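PDB 4HOJ: RegF protein from Neisseria gonorrhoeae, which binds glutathione as a homolog of the glutathione transferases and, as a stringent starvation protein A, probably takes part in a regulatory response. Local coordinates for residues 10-13 and 14-17; 92-95 and 96-99; 149-152 and 153-156; 177-180 and 181-185; 187-190 and 191-194. All coordinates share one frame; numbering follows the deposited sequence. Where two conformers were deposited one is given.

Contact 1 (10-13 and 14-17); sequences ITCP and FSHR. With GSH (glutathione), chain C.
Phe14, the first residue of the second segment, turns the rim of its ring to Cys12 and a face to glutathione. SG of Cys12 lies at the ring edge, 5.5 Å from the Phe14 centroid, and its nearest approach is 3.9 Å to Phe14 CB. Over one ring face sits CB1 of the glutathione glutamyl arm, displaced toward the rim; CG anti to the carbonyl carbon (chi1 -58°) sets the Phe14 ring against the ligand. Pro13 CG lies 4.1 Å from Phe14 CD2, the two side chains set obliquely. Ser15 follows with its amide directed at the sulfur: Ser15 N to Cys12 SG is 3.3 Å, a capping bond at the first turn of helix 13-25, though the sulfur position is less certain because it crowds the glutathione sulfur. Ser15 OG is held by Gly9 N. His16 N then donates to Cys12 O at 2.9 Å, and its ring leads away from this turn to meet Phe190 and Leu194, ND1 hydrogen-bonded to Arg162. Arg17 N reaches Pro13 O at 3.2 Å; its extended side chain runs to Glu100, with NH1 also bonded to Ser65. Cys12, Pro13 and Phe14 all line the glutathione pocket. A cysteine N-cap followed by proline, where strand 5-8 gives way to the first helix, forms the glutathione-site corner of the thioredoxin-like domain, as in cysteine-type glutathione transferases.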
loop_
_atom_site.group_PDB
_atom_site.type_symbol
_atom_site.label_atom_id
_atom_site.label_comp_id
_atom_site.label_asym_id
_atom_site.label_seq_id
_atom_site.Cartn_x
_atom_site.Cartn_y
_atom_site.Cartn_z
ATOM N N ILE A 10 -21.051 -1.402 10.045
ATOM C CA ILE A 10 -21.072 -1.769 11.468
ATOM C C ILE A 10 -20.402 -3.100 11.759
ATOM O O ILE A 10 -20.019 -3.375 12.891
ATOM C CB ILE A 10 -22.469 -1.749 12.027
ATOM C CG1 ILE A 10 -23.403 -2.763 11.357
ATOM C CG2 ILE A 10 -23.068 -0.313 11.877
ATOM C CD1 ILE A 10 -24.771 -2.852 12.042
ATOM N N THR A 11 -20.249 -3.935 10.740
ATOM C CA THR A 11 -19.494 -5.198 10.955
ATOM C C THR A 11 -18.234 -5.240 10.127
ATOM O O THR A 11 -17.614 -6.296 10.037
ATOM C CB THR A 11 -20.326 -6.492 10.732
ATOM O OG1 THR A 11 -20.780 -6.516 9.379
ATOM C CG2 THR A 11 -21.528 -6.537 11.690
ATOM N N CYS A 12 -17.812 -4.119 9.554
ATOM C CA CYS A 12 -16.708 -4.138 8.611
ATOM C C CYS A 12 -15.364 -4.050 9.349
ATOM O O CYS A 12 -15.124 -3.035 10.025
ATOM C CB CYS A 12 -16.869 -2.935 7.666
ATOM S SG CYS A 12 -15.473 -2.674 6.565
ATOM N N PRO A 13 -14.487 -5.043 9.161
ATOM C CA PRO A 13 -13.202 -4.971 9.891
ATOM C C PRO A 13 -12.339 -3.803 9.436
ATOM O O PRO A 13 -11.501 -3.328 10.212
ATOM C CB PRO A 13 -12.539 -6.355 9.623
ATOM C CG PRO A 13 -13.228 -6.855 8.309
ATOM C CD PRO A 13 -14.677 -6.300 8.409
ATOM N N PHE A 14 -12.475 -3.367 8.185
ATOM C CA PHE A 14 -11.657 -2.271 7.673
ATOM C C PHE A 14 -12.121 -0.973 8.225
ATOM O O PHE A 14 -11.303 -0.143 8.647
ATOM C CB PHE A 14 -11.651 -2.296 6.132
ATOM C CG PHE A 14 -11.136 -3.600 5.586
ATOM C CD1 PHE A 14 -9.782 -3.866 5.625
ATOM C CD2 PHE A 14 -11.985 -4.559 5.130
ATOM C CE1 PHE A 14 -9.281 -5.049 5.145
ATOM C CE2 PHE A 14 -11.506 -5.801 4.685
ATOM C CZ PHE A 14 -10.137 -6.043 4.697
ATOM N N SER A 15 -13.443 -0.805 8.380
ATOM C CA SER A 15 -13.999 0.362 9.092
ATOM C C SER A 15 -13.610 0.360 10.586
ATOM O O SER A 15 -13.371 1.415 11.180
ATOM C CB SER A 15 -15.563 0.357 8.995
ATOM O OG SER A 15 -15.977 0.485 7.610
ATOM N N HIS A 16 -13.579 -0.837 11.153
ATOM C CA HIS A 16 -13.214 -1.017 12.545
ATOM C C HIS A 16 -11.796 -0.448 12.793
ATOM O O HIS A 16 -11.546 0.238 13.795
ATOM C CB HIS A 16 -13.329 -2.500 12.851
ATOM C CG HIS A 16 -13.213 -2.846 14.296
ATOM N ND1 HIS A 16 -13.283 -4.152 14.702
ATOM C CD2 HIS A 16 -12.956 -2.091 15.410
ATOM C CE1 HIS A 16 -13.140 -4.199 16.025
ATOM N NE2 HIS A 16 -12.928 -2.962 16.481
ATOM N N ARG A 17 -10.875 -0.641 11.829
ATOM C CA ARG A 17 -9.515 -0.112 12.007
ATOM C C ARG A 17 -9.587 1.392 12.169
ATOM O O ARG A 17 -8.910 1.972 13.041
ATOM C CB ARG A 17 -8.609 -0.369 10.773
ATOM C CG ARG A 17 -8.337 -1.782 10.433
ATOM C CD ARG A 17 -7.555 -1.814 9.113
ATOM N NE ARG A 17 -6.922 -3.115 8.878
ATOM C CZ ARG A 17 -6.367 -3.426 7.701
ATOM N NH1 ARG A 17 -6.533 -2.644 6.614
ATOM N NH2 ARG A 17 -5.724 -4.575 7.636
HETATM N N1 GSH C . -9.068 -2.411 0.910
HETATM C CA1 GSH C . -10.271 -1.864 1.602
HETATM C C1 GSH C . -9.865 -1.106 2.812
HETATM O O11 GSH C . -10.541 -0.116 3.190
HETATM O O12 GSH C . -8.867 -1.513 3.434
HETATM C CB1 GSH C . -11.305 -2.964 1.878
HETATM C CG1 GSH C . -12.659 -2.420 2.349
HETATM C CD1 GSH C . -13.720 -3.501 2.259
HETATM O OE1 GSH C . -13.501 -4.637 1.904
HETATM N N2 GSH C . -14.959 -3.052 2.688
HETATM C CA2 GSH C . -16.091 -3.976 2.619
HETATM C C2 GSH C . -17.083 -3.357 1.667
HETATM O O2 GSH C . -17.385 -2.178 1.572
HETATM C CB2 GSH C . -16.815 -4.187 3.905
HETATM S SG2 GSH C . -15.791 -4.783 5.221
HETATM N N3 GSH C . -17.812 -4.345 0.883
HETATM C CA3 GSH C . -18.810 -3.938 -0.090
HETATM C C3 GSH C . -18.329 -4.388 -1.434
HETATM O O31 GSH C . -17.170 -4.862 -1.694
HETATM O O32 GSH C . -19.157 -4.247 -2.363
#

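Contact 2 (92-95 and 96-99); sequences GRLV and LYRM
Leu94 and Tyr97 both hold CG opposite the backbone N (chi1 -174° and 174°), and Leu94 CD1 thereby comes to 4.4 Å from Tyr97 CD2, obliquely to the ring. This is a loose touch, and the pair faces the second subunit, where Leu94 packs on His63 and Tyr97 on Glu64 of that chain. A second pair lies elsewhere on the helix. Val95 CG1 approaches Met99 CG at 4.2 Å, and Met99 CG also rests 3.3 Å from Val95 O, so the methylene lies against the carbonyl that its own amide grips. Leu96 places CG 3.6 Å from Gly92 O, and its branch continues toward helix 151-161, where it packs on Ile152 and Ala155. Four successive backbone bonds tie the turns together; Met99 N to Val95 O is 2.8 Å, and Arg98 N to Leu94 O is 2.9 Å. The charged ends have partners outside the two segments: Arg98 bends at chi3 and pairs with Glu102, while Arg93 forms a salt bridge to Glu74 of the second subunit. The arrangement is that of a regular alpha-helix of i to i+4 bonds packed on two sides, here helix 86-102, which in the glutathione transferase fold packs within the all-helical domain on helix 151-161 and, on another side, on the second subunit of the dimer.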
loop_
_atom_site.group_PDB
_atom_site.type_symbol
_atom_site.label_atom_id
_atom_site.label_comp_id
_atom_site.label_asym_id
_atom_site.label_seq_id
_atom_site.Cartn_x
_atom_site.Cartn_y
_atom_site.Cartn_z
ATOM N N GLY A 92 7.649 -1.227 9.705
ATOM C CA GLY A 92 6.223 -1.301 9.981
ATOM C C GLY A 92 5.386 -1.184 8.747
ATOM O O GLY A 92 4.420 -1.912 8.600
ATOM N N ARG A 93 5.749 -0.281 7.836
ATOM C CA ARG A 93 4.979 -0.188 6.588
ATOM C C ARG A 93 5.060 -1.476 5.823
ATOM O O ARG A 93 4.093 -1.883 5.166
ATOM C CB ARG A 93 5.496 0.955 5.736
ATOM C CG ARG A 93 5.067 2.250 6.283
ATOM C CD ARG A 93 5.452 3.236 5.213
ATOM N NE ARG A 93 5.393 4.580 5.694
ATOM C CZ ARG A 93 6.441 5.357 5.948
ATOM N NH1 ARG A 93 7.726 4.956 5.759
ATOM N NH2 ARG A 93 6.144 6.545 6.440
ATOM N N LEU A 94 6.195 -2.169 5.859
ATOM C CA LEU A 94 6.287 -3.446 5.155
ATOM C C LEU A 94 5.463 -4.514 5.833
ATOM O O LEU A 94 4.838 -5.314 5.120
ATOM C CB LEU A 94 7.787 -3.830 5.015
ATOM C CG LEU A 94 8.008 -5.088 4.170
ATOM C CD1 LEU A 94 7.453 -4.930 2.718
ATOM C CD2 LEU A 94 9.521 -5.425 4.167
ATOM N N VAL A 95 5.446 -4.523 7.174
ATOM C CA VAL A 95 4.560 -5.446 7.887
ATOM C C VAL A 95 3.085 -5.190 7.498
ATOM O O VAL A 95 2.350 -6.135 7.130
ATOM C CB VAL A 95 4.734 -5.374 9.400
ATOM C CG1 VAL A 95 3.599 -6.159 10.095
ATOM C CG2 VAL A 95 6.062 -5.952 9.766
ATOM N N LEU A 96 2.682 -3.937 7.392
ATOM C CA LEU A 96 1.305 -3.600 6.969
ATOM C C LEU A 96 1.035 -4.138 5.595
ATOM O O LEU A 96 -0.028 -4.694 5.301
ATOM C CB LEU A 96 1.053 -2.091 6.993
ATOM C CG LEU A 96 0.862 -1.311 8.272
ATOM C CD1 LEU A 96 0.817 0.211 8.069
ATOM C CD2 LEU A 96 -0.500 -1.719 8.881
ATOM N N TYR A 97 1.970 -3.938 4.647
ATOM C CA TYR A 97 1.785 -4.393 3.283
ATOM C C TYR A 97 1.657 -5.915 3.277
ATOM O O TYR A 97 0.757 -6.465 2.604
ATOM C CB TYR A 97 3.010 -3.927 2.427
ATOM C CG TYR A 97 2.933 -4.500 1.015
ATOM C CD1 TYR A 97 2.167 -3.891 0.023
ATOM C CD2 TYR A 97 3.611 -5.626 0.681
ATOM C CE1 TYR A 97 2.047 -4.438 -1.270
ATOM C CE2 TYR A 97 3.526 -6.172 -0.622
ATOM C CZ TYR A 97 2.706 -5.598 -1.570
ATOM O OH TYR A 97 2.558 -6.131 -2.820
ATOM N N ARG A 98 2.542 -6.626 3.979
ATOM C CA ARG A 98 2.422 -8.074 3.982
ATOM C C ARG A 98 1.131 -8.550 4.642
ATOM O O ARG A 98 0.571 -9.554 4.187
ATOM C CB ARG A 98 3.633 -8.696 4.643
ATOM C CG ARG A 98 4.877 -8.490 3.724
ATOM C CD ARG A 98 6.039 -9.393 4.020
ATOM N NE ARG A 98 5.628 -10.783 4.040
ATOM C CZ ARG A 98 6.299 -11.730 4.670
ATOM N NH1 ARG A 98 7.477 -11.426 5.244
ATOM N NH2 ARG A 98 5.814 -12.970 4.677
ATOM N N MET A 99 0.649 -7.894 5.700
ATOM C CA MET A 99 -0.662 -8.278 6.254
ATOM C C MET A 99 -1.767 -8.071 5.243
ATOM O O MET A 99 -2.679 -8.891 5.133
ATOM C CB MET A 99 -0.975 -7.512 7.524
ATOM C CG MET A 99 -0.025 -7.821 8.673
ATOM S SD MET A 99 -0.729 -7.335 10.247
ATOM C CE MET A 99 -0.685 -5.552 10.064
#

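Contact 3 (149-152 and 153-156); sequences FSMI and DVAL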
loop_
_atom_site.group_PDB
_atom_site.type_symbol
_atom_site.label_atom_id
_atom_site.label_comp_id
_atom_site.label_asym_id
_atom_site.label_seq_id
_atom_site.Cartn_x
_atom_site.Cartn_y
_atom_site.Cartn_z
ATOM N N PHE A 149 2.783 0.408 21.414
ATOM C CA PHE A 149 1.570 0.267 20.596
ATOM C C PHE A 149 1.683 1.127 19.367
ATOM O O PHE A 149 2.122 2.266 19.443
ATOM C CB PHE A 149 0.390 0.747 21.442
ATOM C CG PHE A 149 -0.932 0.742 20.707
ATOM C CD1 PHE A 149 -1.584 -0.443 20.463
ATOM C CD2 PHE A 149 -1.517 1.939 20.263
ATOM C CE1 PHE A 149 -2.829 -0.435 19.810
ATOM C CE2 PHE A 149 -2.753 1.956 19.619
ATOM C CZ PHE A 149 -3.402 0.766 19.372
ATOM N N SER A 150 1.232 0.611 18.220
ATOM C CA SER A 150 1.349 1.363 16.969
ATOM C C SER A 150 0.216 1.100 16.026
ATOM O O SER A 150 -0.649 0.240 16.283
ATOM C CB SER A 150 2.651 1.066 16.173
ATOM O OG SER A 150 2.590 -0.236 15.617
ATOM N N MET A 151 0.252 1.825 14.911
ATOM C CA MET A 151 -0.762 1.659 13.853
ATOM C C MET A 151 -0.762 0.237 13.301
ATOM O O MET A 151 -1.747 -0.250 12.763
ATOM C CB MET A 151 -0.394 2.605 12.713
ATOM C CG MET A 151 -1.478 2.576 11.701
ATOM S SD MET A 151 -2.859 3.462 12.406
ATOM C CE MET A 151 -2.326 5.137 12.064
ATOM N N ILE A 152 0.362 -0.446 13.433
ATOM C CA ILE A 152 0.415 -1.817 12.981
ATOM C C ILE A 152 -0.496 -2.739 13.812
ATOM O O ILE A 152 -1.211 -3.614 13.306
ATOM C CB ILE A 152 1.887 -2.332 12.826
ATOM C CG1 ILE A 152 2.851 -1.287 12.213
ATOM C CG2 ILE A 152 1.869 -3.616 12.002
ATOM C CD1 ILE A 152 2.427 -0.434 11.087
ATOM N N ASP A 153 -0.499 -2.501 15.116
ATOM C CA ASP A 153 -1.461 -3.165 16.001
ATOM C C ASP A 153 -2.913 -2.814 15.658
ATOM O O ASP A 153 -3.804 -3.663 15.615
ATOM C CB ASP A 153 -1.185 -2.778 17.451
ATOM C CG ASP A 153 0.259 -3.089 17.860
ATOM O OD1 ASP A 153 0.593 -4.293 17.958
ATOM O OD2 ASP A 153 1.027 -2.157 18.084
ATOM N N VAL A 154 -3.129 -1.561 15.339
ATOM C CA VAL A 154 -4.455 -1.117 14.952
ATOM C C VAL A 154 -4.941 -1.881 13.739
ATOM O O VAL A 154 -6.104 -2.348 13.703
ATOM C CB VAL A 154 -4.464 0.380 14.630
ATOM C CG1 VAL A 154 -5.772 0.798 13.932
ATOM C CG2 VAL A 154 -4.240 1.189 15.907
ATOM N N ALA A 155 -4.078 -2.024 12.726
ATOM C CA ALA A 155 -4.517 -2.639 11.453
ATOM C C ALA A 155 -4.899 -4.135 11.665
ATOM O O ALA A 155 -5.816 -4.631 11.026
ATOM C CB ALA A 155 -3.402 -2.477 10.436
ATOM N N LEU A 156 -4.186 -4.828 12.551
ATOM C CA LEU A 156 -4.438 -6.235 12.758
ATOM C C LEU A 156 -5.607 -6.503 13.718
ATOM O O LEU A 156 -6.268 -7.525 13.603
ATOM C CB LEU A 156 -3.157 -6.846 13.335
ATOM C CG LEU A 156 -3.236 -8.347 13.673
ATOM C CD1 LEU A 156 -3.575 -9.199 12.427
ATOM C CD2 LEU A 156 -1.889 -8.796 14.265
HETATM O O HOH W 1 3.593 -1.906 17.534
#
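Residues 149 and 150 are extended, and the chain turns into helix 151-161 at Met151, Val154 N donating to Ser150 O at 3.2 Å as the first turn closes. Ser150 and Asp153 form a capping box, in which each side chain serves the start of the helix. OD2 of Asp153 accepts from Ser150 N at 2.8 Å through its anti lone pair, the one turned from OD1. In exchange, Ser150 OG takes the N-H of Ile152 at 3.1 Å, a position that its torsion allows by setting OG between backbone N and carbonyl carbon (chi1 71°). Asp153 OD1 is gripped separately, by the hydroxyl of Tyr180 and the amide of Ile144, so both carboxylate oxygens have donors and the group is held against rotation; together with the helix dipole, these donors would probably favour the charged form. Phe149 packs obliquely beside the box: CE1 meets Asp153 CB at 3.7 Å, and CZ meets Val154 CG2 at 3.6 Å, the ring and carboxylate planes standing only 13° apart. Farther round the turn, the bent Met151 chain brings SD to Val154 CB, while Val154 itself packs against Phe20 and Val21 of helix 13-25. A water completes the cap, accepting from Ser150 OG at 2.7 Å and donating to Asp153 OD2 at 2.6 Å.

Contact 4 (177-180 and 181-185); sequences LLKY and AERIF. With CA (calcium ion), chain E.
Tyr180 meets Ile184 and Arg183, one turn on, along nearly its whole length. At its base, CB sits 3.8 Å from Arg183 NH2, which lies at the edge of the ring and near its plane. CG and CD2 run beside the amide of Ala181. Farther out, CE1 touches Ile184 CD1, and CZ comes to 3.7 Å from Ile184 CG1; that methylene lies over one face, 4.0 Å from the ring centroid and 22° off the normal, a CH-pi contact. OH, at the tip, passes beyond Ile184 to its partner, Asp153. CG anti to the backbone N (chi1 157°) sends the ring forward along the helix, under Ile184 CG1. The Arg183 guanidinium, 69° from the ring plane, lays a face on Tyr180 CA, and its NH1 approaches Lys179 CG at 3.7 Å; a bend at chi3 folds it there, and NH2 is tied to Lys142 O. On another side of helix 175-185, Glu182 sends OE2 to a calcium ion at 2.4 Å, a site that Leu178 also borders and where a water binds the metal at 2.5 Å. OE1 pairs with Arg202, so the Glu182 carboxylate bridges the Arg202 guanidinium and the calcium ion. Positive partners on both oxygens would probably keep this glutamate ionised.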
loop_
_atom_site.group_PDB
_atom_site.type_symbol
_atom_site.label_atom_id
_atom_site.label_comp_id
_atom_site.label_asym_id
_atom_site.label_seq_id
_atom_site.Cartn_x
_atom_site.Cartn_y
_atom_site.Cartn_z
ATOM N N LEU A 177 0.194 -14.992 20.724
ATOM C CA LEU A 177 -0.628 -14.101 19.920
ATOM C C LEU A 177 -1.979 -13.814 20.601
ATOM O O LEU A 177 -2.505 -12.691 20.561
ATOM C CB LEU A 177 -0.844 -14.715 18.544
ATOM C CG LEU A 177 -1.710 -13.863 17.620
ATOM C CD1 LEU A 177 -1.007 -12.566 17.290
ATOM C CD2 LEU A 177 -2.124 -14.642 16.366
ATOM N N LEU A 178 -2.580 -14.828 21.209
ATOM C CA LEU A 178 -3.890 -14.624 21.832
ATOM C C LEU A 178 -3.781 -13.765 23.104
ATOM O O LEU A 178 -4.683 -12.964 23.378
ATOM C CB LEU A 178 -4.541 -15.975 22.163
ATOM C CG LEU A 178 -4.926 -16.784 20.906
ATOM C CD1 LEU A 178 -5.547 -18.105 21.326
ATOM C CD2 LEU A 178 -5.888 -16.020 20.050
ATOM N N LYS A 179 -2.688 -13.900 23.839
ATOM C CA LYS A 179 -2.476 -13.069 25.025
ATOM C C LYS A 179 -2.276 -11.617 24.583
ATOM O O LYS A 179 -2.859 -10.690 25.170
ATOM C CB LYS A 179 -1.281 -13.570 25.847
ATOM C CG LYS A 179 -0.894 -12.611 26.989
ATOM C CD LYS A 179 0.027 -13.223 28.018
ATOM C CE LYS A 179 0.501 -12.156 28.999
ATOM N NZ LYS A 179 1.021 -12.758 30.245
ATOM N N TYR A 180 -1.460 -11.423 23.550
ATOM C CA TYR A 180 -1.345 -10.113 22.909
ATOM C C TYR A 180 -2.700 -9.539 22.472
ATOM O O TYR A 180 -2.986 -8.356 22.746
ATOM C CB TYR A 180 -0.352 -10.167 21.715
ATOM C CG TYR A 180 -0.545 -9.091 20.663
ATOM C CD1 TYR A 180 0.064 -7.829 20.782
ATOM C CD2 TYR A 180 -1.341 -9.332 19.544
ATOM C CE1 TYR A 180 -0.107 -6.863 19.821
ATOM C CE2 TYR A 180 -1.517 -8.372 18.596
ATOM C CZ TYR A 180 -0.908 -7.141 18.733
ATOM O OH TYR A 180 -1.096 -6.189 17.757
ATOM N N ALA A 181 -3.527 -10.345 21.813
ATOM C CA ALA A 181 -4.799 -9.830 21.344
ATOM C C ALA A 181 -5.601 -9.339 22.552
ATOM O O ALA A 181 -6.211 -8.291 22.455
ATOM C CB ALA A 181 -5.563 -10.887 20.612
ATOM N N GLU A 182 -5.642 -10.092 23.647
ATOM C CA GLU A 182 -6.353 -9.620 24.852
ATOM C C GLU A 182 -5.851 -8.267 25.387
ATOM O O GLU A 182 -6.657 -7.424 25.840
ATOM C CB GLU A 182 -6.359 -10.684 25.959
ATOM C CG GLU A 182 -7.105 -11.958 25.561
ATOM C CD GLU A 182 -8.509 -11.718 24.997
ATOM O OE1 GLU A 182 -9.307 -10.932 25.577
ATOM O OE2 GLU A 182 -8.814 -12.325 23.945
ATOM N N ARG A 183 -4.552 -8.019 25.321
ATOM C CA ARG A 183 -4.042 -6.708 25.710
ATOM C C ARG A 183 -4.573 -5.603 24.803
ATOM O O ARG A 183 -4.952 -4.558 25.321
ATOM C CB ARG A 183 -2.522 -6.702 25.743
ATOM C CG ARG A 183 -1.991 -7.264 27.060
ATOM C CD ARG A 183 -0.527 -6.903 27.277
ATOM N NE ARG A 183 0.232 -7.089 26.041
ATOM C CZ ARG A 183 0.769 -8.243 25.674
ATOM N NH1 ARG A 183 0.656 -9.318 26.451
ATOM N NH2 ARG A 183 1.436 -8.329 24.547
ATOM N N ILE A 184 -4.607 -5.826 23.482
ATOM C CA ILE A 184 -5.153 -4.828 22.595
ATOM C C ILE A 184 -6.623 -4.571 22.929
ATOM O O ILE A 184 -7.077 -3.408 22.970
ATOM C CB ILE A 184 -5.046 -5.305 21.145
ATOM C CG1 ILE A 184 -3.576 -5.529 20.800
ATOM C CG2 ILE A 184 -5.692 -4.264 20.186
ATOM C CD1 ILE A 184 -2.663 -4.282 21.026
ATOM N N PHE A 185 -7.372 -5.642 23.195
ATOM C CA PHE A 185 -8.820 -5.493 23.346
ATOM C C PHE A 185 -9.179 -4.830 24.679
ATOM O O PHE A 185 -10.314 -4.326 24.802
ATOM C CB PHE A 185 -9.536 -6.831 23.319
ATOM C CG PHE A 185 -9.276 -7.667 22.076
ATOM C CD1 PHE A 185 -8.978 -7.089 20.818
ATOM C CD2 PHE A 185 -9.381 -9.058 22.185
ATOM C CE1 PHE A 185 -8.786 -7.953 19.707
ATOM C CE2 PHE A 185 -9.173 -9.877 21.095
ATOM C CZ PHE A 185 -8.869 -9.299 19.848
HETATM CA CA CA E . -7.420 -13.676 22.556
HETATM O O HOH W 2 -9.183 -14.615 21.125
#

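Contact 5 (187-190 and 191-194); sequences REAF and IEAL
Helix 188-193 is a short helix near the C-terminal end of the chain, with Arg187 as its N-cap residue, and its local packing centres on Phe190 and Leu194, one turn apart. Phe190 CE1 meets Leu194 CD2 at 3.8 Å, the leucine approaching the ring obliquely, and Leu194 CD1 is almost as near the same carbon. Phe190 reaches this position with CG anti to its backbone N (chi1 -180°), while the Leu194 chain folds back toward the helix, its CG 3.5 Å from Phe190 O. Backbone bonds run Ile191 N to Arg187 O, Glu192 N to Glu188 O and Ala193 N to Ala189 O. Leu194 N reaches Phe190 O only weakly, at 3.3 Å. Facing outward, the two glutamates keep apart, Glu188 OE1 and Glu192 OE1 being 4.8 Å from each other. A water 2.7 Å from Glu192 OE1 and 3.1 Å from Glu188 OE1 can donate to either and may ease the closeness of the like charges. The extended Glu192 chain also brings OE1 to Ala189 CA at 3.5 Å. Arg187 turns elsewhere, pairing with Glu24 and lying in a cation-pi contact with Phe149. On the inner side Phe190 joins an aromatic cluster, edge-to-face with Phe20 and touching His16, Phe185 and Trp161, so that the short helix is packed against helices 13-25, 151-161 and 175-185.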
loop_
_atom_site.group_PDB
_atom_site.type_symbol
_atom_site.label_atom_id
_atom_site.label_comp_id
_atom_site.label_asym_id
_atom_site.label_seq_id
_atom_site.Cartn_x
_atom_site.Cartn_y
_atom_site.Cartn_z
ATOM N N ARG A 187 -7.758 -2.113 25.584
ATOM C CA ARG A 187 -7.504 -0.682 25.483
ATOM C C ARG A 187 -8.851 0.069 25.438
ATOM O O ARG A 187 -9.782 -0.312 24.726
ATOM C CB ARG A 187 -6.706 -0.336 24.231
ATOM C CG ARG A 187 -5.293 -0.924 24.212
ATOM C CD ARG A 187 -4.508 -0.527 22.954
ATOM N NE ARG A 187 -4.282 0.931 22.845
ATOM C CZ ARG A 187 -3.214 1.528 23.347
ATOM N NH1 ARG A 187 -2.319 0.830 24.017
ATOM N NH2 ARG A 187 -3.085 2.831 23.215
ATOM N N GLU A 188 -8.941 1.150 26.193
ATOM C CA GLU A 188 -10.145 1.941 26.273
ATOM C C GLU A 188 -10.684 2.297 24.886
ATOM O O GLU A 188 -11.872 2.196 24.633
ATOM C CB GLU A 188 -9.832 3.224 27.072
ATOM C CG GLU A 188 -10.992 4.126 27.267
ATOM C CD GLU A 188 -10.648 5.313 28.154
ATOM O OE1 GLU A 188 -9.893 6.198 27.700
ATOM O OE2 GLU A 188 -11.106 5.357 29.308
ATOM N N ALA A 189 -9.807 2.690 23.968
ATOM C CA ALA A 189 -10.280 3.147 22.646
ATOM C C ALA A 189 -10.701 1.981 21.799
ATOM O O ALA A 189 -11.528 2.139 20.905
ATOM C CB ALA A 189 -9.200 3.950 21.916
ATOM N N PHE A 190 -10.148 0.801 22.075
ATOM C CA PHE A 190 -10.615 -0.356 21.339
ATOM C C PHE A 190 -12.076 -0.617 21.699
ATOM O O PHE A 190 -12.914 -0.824 20.803
ATOM C CB PHE A 190 -9.738 -1.589 21.611
ATOM C CG PHE A 190 -10.207 -2.785 20.846
ATOM C CD1 PHE A 190 -11.193 -3.603 21.394
ATOM C CD2 PHE A 190 -9.723 -3.059 19.563
ATOM C CE1 PHE A 190 -11.696 -4.680 20.641
ATOM C CE2 PHE A 190 -10.220 -4.127 18.813
ATOM C CZ PHE A 190 -11.215 -4.948 19.367
ATOM N N ILE A 191 -12.351 -0.666 22.979
ATOM C CA ILE A 191 -13.729 -0.869 23.408
ATOM C C ILE A 191 -14.690 0.210 22.908
ATOM O O ILE A 191 -15.793 -0.117 22.421
ATOM C CB ILE A 191 -13.805 -0.989 24.905
ATOM C CG1 ILE A 191 -13.036 -2.228 25.348
ATOM C CG2 ILE A 191 -15.258 -1.079 25.387
ATOM C CD1 ILE A 191 -12.532 -2.101 26.764
ATOM N N GLU A 192 -14.253 1.482 22.965
ATOM C CA GLU A 192 -15.075 2.568 22.424
ATOM C C GLU A 192 -15.389 2.410 20.954
ATOM O O GLU A 192 -16.463 2.765 20.487
ATOM C CB GLU A 192 -14.384 3.920 22.567
ATOM C CG GLU A 192 -14.247 4.457 23.979
ATOM C CD GLU A 192 -13.461 5.764 23.993
ATOM O OE1 GLU A 192 -12.300 5.825 23.524
ATOM O OE2 GLU A 192 -14.002 6.759 24.496
ATOM N N ALA A 193 -14.427 1.909 20.188
ATOM C CA ALA A 193 -14.577 1.757 18.762
ATOM C C ALA A 193 -15.487 0.652 18.299
ATOM O O ALA A 193 -15.987 0.683 17.150
ATOM C CB ALA A 193 -13.220 1.556 18.137
ATOM N N LEU A 194 -15.773 -0.330 19.169
ATOM C CA LEU A 194 -16.647 -1.452 18.782
ATOM C C LEU A 194 -18.065 -0.963 18.570
ATOM O O LEU A 194 -18.620 -0.218 19.398
ATOM C CB LEU A 194 -16.674 -2.494 19.910
ATOM C CG LEU A 194 -15.368 -3.293 20.115
ATOM C CD1 LEU A 194 -15.468 -4.051 21.438
ATOM C CD2 LEU A 194 -15.139 -4.258 18.971
HETATM O O HOH W 3 -10.036 6.732 24.681
#

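Overall arrangement
Along the chain the five contacts follow in series from 1 to 5. Contact 1 opens helix 13-25 in the thioredoxin-like domain, whereas contacts 2 to 4 belong to helices 86-102, 151-161 and 175-185, and contact 5 to the short helix 188-193. Contact 3 is the meeting point: it touches all the others, with centres about 10 Å from contact 2 and 12 to 14 Å from the rest. Arg17 reaches Ala155 O across the domain boundary, and contact 5 also touches contacts 1 and 4. Contacts 2 and 5 lie on opposite sides of the chain's centre, about 23 Å apart and not touching, one at the dimer side. The glutathione-site helix and the helical domain are thus packed together through helix 151-161.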